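PDB 4HKT: inositol 2-dehydrogenase, which catalyses the NAD(+)-dependent oxidation of myo-inositol to 2-keto-myo-inositol (scyllo-inosose), the first step of myo-inositol breakdown. Local coordinates for the interface of chains A and B. Sequence-based numbering; all coordinates share one arbitrary frame. Chains: chain A/B, Inositol 2-dehydrogenase.

The interface of chains A and B. Residues chain A 192-194, 215, 325-327; chain B 192, 194, 215, 325-327.
Two copies of the enzyme meet here across a two-fold axis, in a probably biological interface of the deposited tetramer. Two sheet faces pair, beside two short antiparallel backbone segments bridged at A:Arg326 and B:Arg326. On either side of the bridge a backbone hydrogen bond crosses: B:Gln327 N gives to A:Lys325 O at 3.0 Å, and A:Gln327 N gives to B:Lys325 O likewise. Both are nearly straight at the hydrogen, with the donor above the carbonyl plane.

The sheet side is packed tightly. A:Thr192 and B:Thr192 meet tip to tip at the axis, but with different rotamers. In A:Thr192 the methyl CG2 is anti to the backbone N (chi1 -64°). In B:Thr192 the hydroxyl OG1 takes that position (chi1 -163°). This breaks the symmetry locally; crowding of the two CG2 methyls, 3.3 Å apart, may be the reason. A:Ile215 and B:Ile215 run antiparallel alongside each other, with A:Ile215 CD1 3.8 Å from B:Ile215 CG1. The CG2 branch of each isoleucine points at the opposite threonine; A:Ile215 CG2 lies 3.3 Å from B:Thr194 OG1. With CG anti to the backbone N, A:Gln327 lays its amide NE2 3.6 Å from B:Lys325 CD, a methylene, and its OE1 near the B:Thr194 methyl.

The arginine side is looser and watered. A:Arg326 and B:Arg326 touch through their CB atoms at 3.8 Å, then pass at a slant. The A:Arg326 side chain is extended from CG to NE; that of B:Arg326 bends at chi3 (58°). Each guanidinium holds a water at its edge, in plane. Water 1 joins B:Arg326 NH1 to A:Lys325 O, at 2.6 Å from that carbonyl, and to B:Gln327 O. Water 2 does the same for A:Arg326 NH1, at a longer 3.2 Å from B:Lys325 O.

Strands 188-196 and 211-218 supply the threonines and isoleucines. A:Lys325 to A:Gln327, and the same in chain B, are the extended link between helix 305-324 and short strand 328-329.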
loop_
_atom_site.group_PDB
_atom_site.type_symbol
_atom_site.label_atom_id
_atom_site.label_comp_id
_atom_site.label_asym_id
_atom_site.label_seq_id
_atom_site.Cartn_x
_atom_site.Cartn_y
_atom_site.Cartn_z
ATOM N N THR A 192 6.664 19.300 26.099
ATOM C CA THR A 192 5.480 18.923 26.891
ATOM C C THR A 192 5.350 17.418 26.745
ATOM O O THR A 192 5.387 16.921 25.631
ATOM C CB THR A 192 4.175 19.560 26.318
ATOM O OG1 THR A 192 4.235 20.982 26.420
ATOM C CG2 THR A 192 2.943 19.081 27.059
ATOM N N ALA A 193 5.208 16.687 27.835
ATOM C CA ALA A 193 5.192 15.240 27.733
ATOM C C ALA A 193 4.251 14.576 28.720
ATOM O O ALA A 193 3.984 15.118 29.772
ATOM C CB ALA A 193 6.605 14.738 27.977
ATOM N N THR A 194 3.812 13.369 28.393
ATOM C CA THR A 194 3.016 12.559 29.278
ATOM C C THR A 194 3.607 11.165 29.239
ATOM O O THR A 194 4.366 10.822 28.343
ATOM C CB THR A 194 1.567 12.475 28.821
ATOM O OG1 THR A 194 1.538 11.901 27.504
ATOM C CG2 THR A 194 0.910 13.851 28.817
ATOM N N ILE A 215 5.333 16.526 22.850
ATOM C CA ILE A 215 5.247 17.596 21.888
ATOM C C ILE A 215 6.409 18.575 22.095
ATOM O O ILE A 215 6.585 19.092 23.206
ATOM C CB ILE A 215 3.939 18.396 21.999
ATOM C CG1 ILE A 215 2.696 17.500 21.815
ATOM C CG2 ILE A 215 3.922 19.453 20.902
ATOM C CD1 ILE A 215 1.424 18.162 22.346
ATOM N N LYS A 325 3.831 18.248 35.326
ATOM C CA LYS A 325 2.550 18.429 34.601
ATOM C C LYS A 325 2.489 19.758 33.870
ATOM O O LYS A 325 1.458 20.460 33.887
ATOM C CB LYS A 325 1.346 18.314 35.558
ATOM C CG LYS A 325 1.302 17.021 36.340
ATOM C CD LYS A 325 0.329 17.128 37.506
ATOM C CE LYS A 325 0.459 15.959 38.477
ATOM N NZ LYS A 325 1.724 15.919 39.284
ATOM N N ARG A 326 3.583 20.108 33.198
ATOM C CA ARG A 326 3.677 21.395 32.528
ATOM C C ARG A 326 4.724 21.415 31.424
ATOM O O ARG A 326 5.613 20.568 31.367
ATOM C CB ARG A 326 3.938 22.535 33.525
ATOM C CG ARG A 326 5.348 22.604 34.106
ATOM C CD ARG A 326 5.470 23.661 35.201
ATOM N NE ARG A 326 6.817 23.673 35.758
ATOM C CZ ARG A 326 7.844 24.416 35.305
ATOM N NH1 ARG A 326 7.710 25.250 34.278
ATOM N NH2 ARG A 326 9.031 24.322 35.888
ATOM N N GLN A 327 4.597 22.424 30.567
ATOM C CA GLN A 327 5.534 22.645 29.509
ATOM C C GLN A 327 6.831 23.191 30.110
ATOM O O GLN A 327 6.805 24.105 30.937
ATOM C CB GLN A 327 4.940 23.643 28.493
ATOM C CG GLN A 327 5.751 23.767 27.244
ATOM C CD GLN A 327 5.175 24.834 26.324
ATOM O OE1 GLN A 327 4.470 24.525 25.386
ATOM N NE2 GLN A 327 5.448 26.082 26.619
ATOM N N THR B 192 -3.027 18.427 27.484
ATOM C CA THR B 192 -1.944 19.360 27.290
ATOM C C THR B 192 -1.805 19.623 25.796
ATOM O O THR B 192 -1.979 18.711 24.953
ATOM C CB THR B 192 -0.646 18.886 28.003
ATOM O OG1 THR B 192 0.269 19.999 28.125
ATOM C CG2 THR B 192 -0.025 17.758 27.271
ATOM N N THR B 194 -0.340 22.426 22.430
ATOM C CA THR B 194 0.469 23.510 21.891
ATOM C C THR B 194 -0.232 24.029 20.656
ATOM O O THR B 194 -1.017 23.319 20.032
ATOM C CB THR B 194 1.866 23.038 21.503
ATOM O OG1 THR B 194 1.750 21.954 20.588
ATOM C CG2 THR B 194 2.667 22.594 22.749
ATOM N N ILE B 215 -2.124 16.289 23.636
ATOM C CA ILE B 215 -2.040 14.999 24.289
ATOM C C ILE B 215 -3.111 14.928 25.380
ATOM O O ILE B 215 -3.168 15.798 26.265
ATOM C CB ILE B 215 -0.687 14.738 24.978
ATOM C CG1 ILE B 215 0.483 14.925 24.044
ATOM C CG2 ILE B 215 -0.682 13.317 25.555
ATOM C CD1 ILE B 215 1.811 15.092 24.801
ATOM N N LYS B 325 0.431 27.223 29.580
ATOM C CA LYS B 325 1.611 26.397 29.372
ATOM C C LYS B 325 1.704 25.203 30.340
ATOM O O LYS B 325 2.792 24.820 30.765
ATOM C CB LYS B 325 2.877 27.275 29.455
ATOM C CG LYS B 325 2.912 28.363 28.400
ATOM C CD LYS B 325 4.293 28.989 28.358
ATOM C CE LYS B 325 4.392 30.025 27.266
ATOM N NZ LYS B 325 3.858 31.311 27.762
ATOM N N ARG B 326 0.557 24.624 30.668
ATOM C CA ARG B 326 0.530 23.470 31.523
ATOM C C ARG B 326 -0.622 22.533 31.197
ATOM O O ARG B 326 -1.567 22.883 30.487
ATOM C CB ARG B 326 0.461 23.892 32.962
ATOM C CG ARG B 326 -0.701 24.774 33.338
ATOM C CD ARG B 326 -0.861 24.837 34.865
ATOM N NE ARG B 326 0.365 25.325 35.495
ATOM C CZ ARG B 326 1.242 24.616 36.225
ATOM N NH1 ARG B 326 1.058 23.321 36.511
ATOM N NH2 ARG B 326 2.329 25.229 36.682
ATOM N N GLN B 327 -0.536 21.361 31.787
ATOM C CA GLN B 327 -1.535 20.363 31.686
ATOM C C GLN B 327 -2.777 20.828 32.481
ATOM O O GLN B 327 -2.653 21.373 33.551
ATOM C CB GLN B 327 -0.960 19.075 32.260
ATOM C CG GLN B 327 -1.559 17.803 31.747
ATOM C CD GLN B 327 -0.887 16.591 32.400
ATOM O OE1 GLN B 327 -1.380 16.086 33.377
ATOM N NE2 GLN B 327 0.293 16.234 31.940
HETATM O O HOH W 1 -0.536 21.223 35.419
HETATM O O HOH W 2 5.336 25.780 32.470
#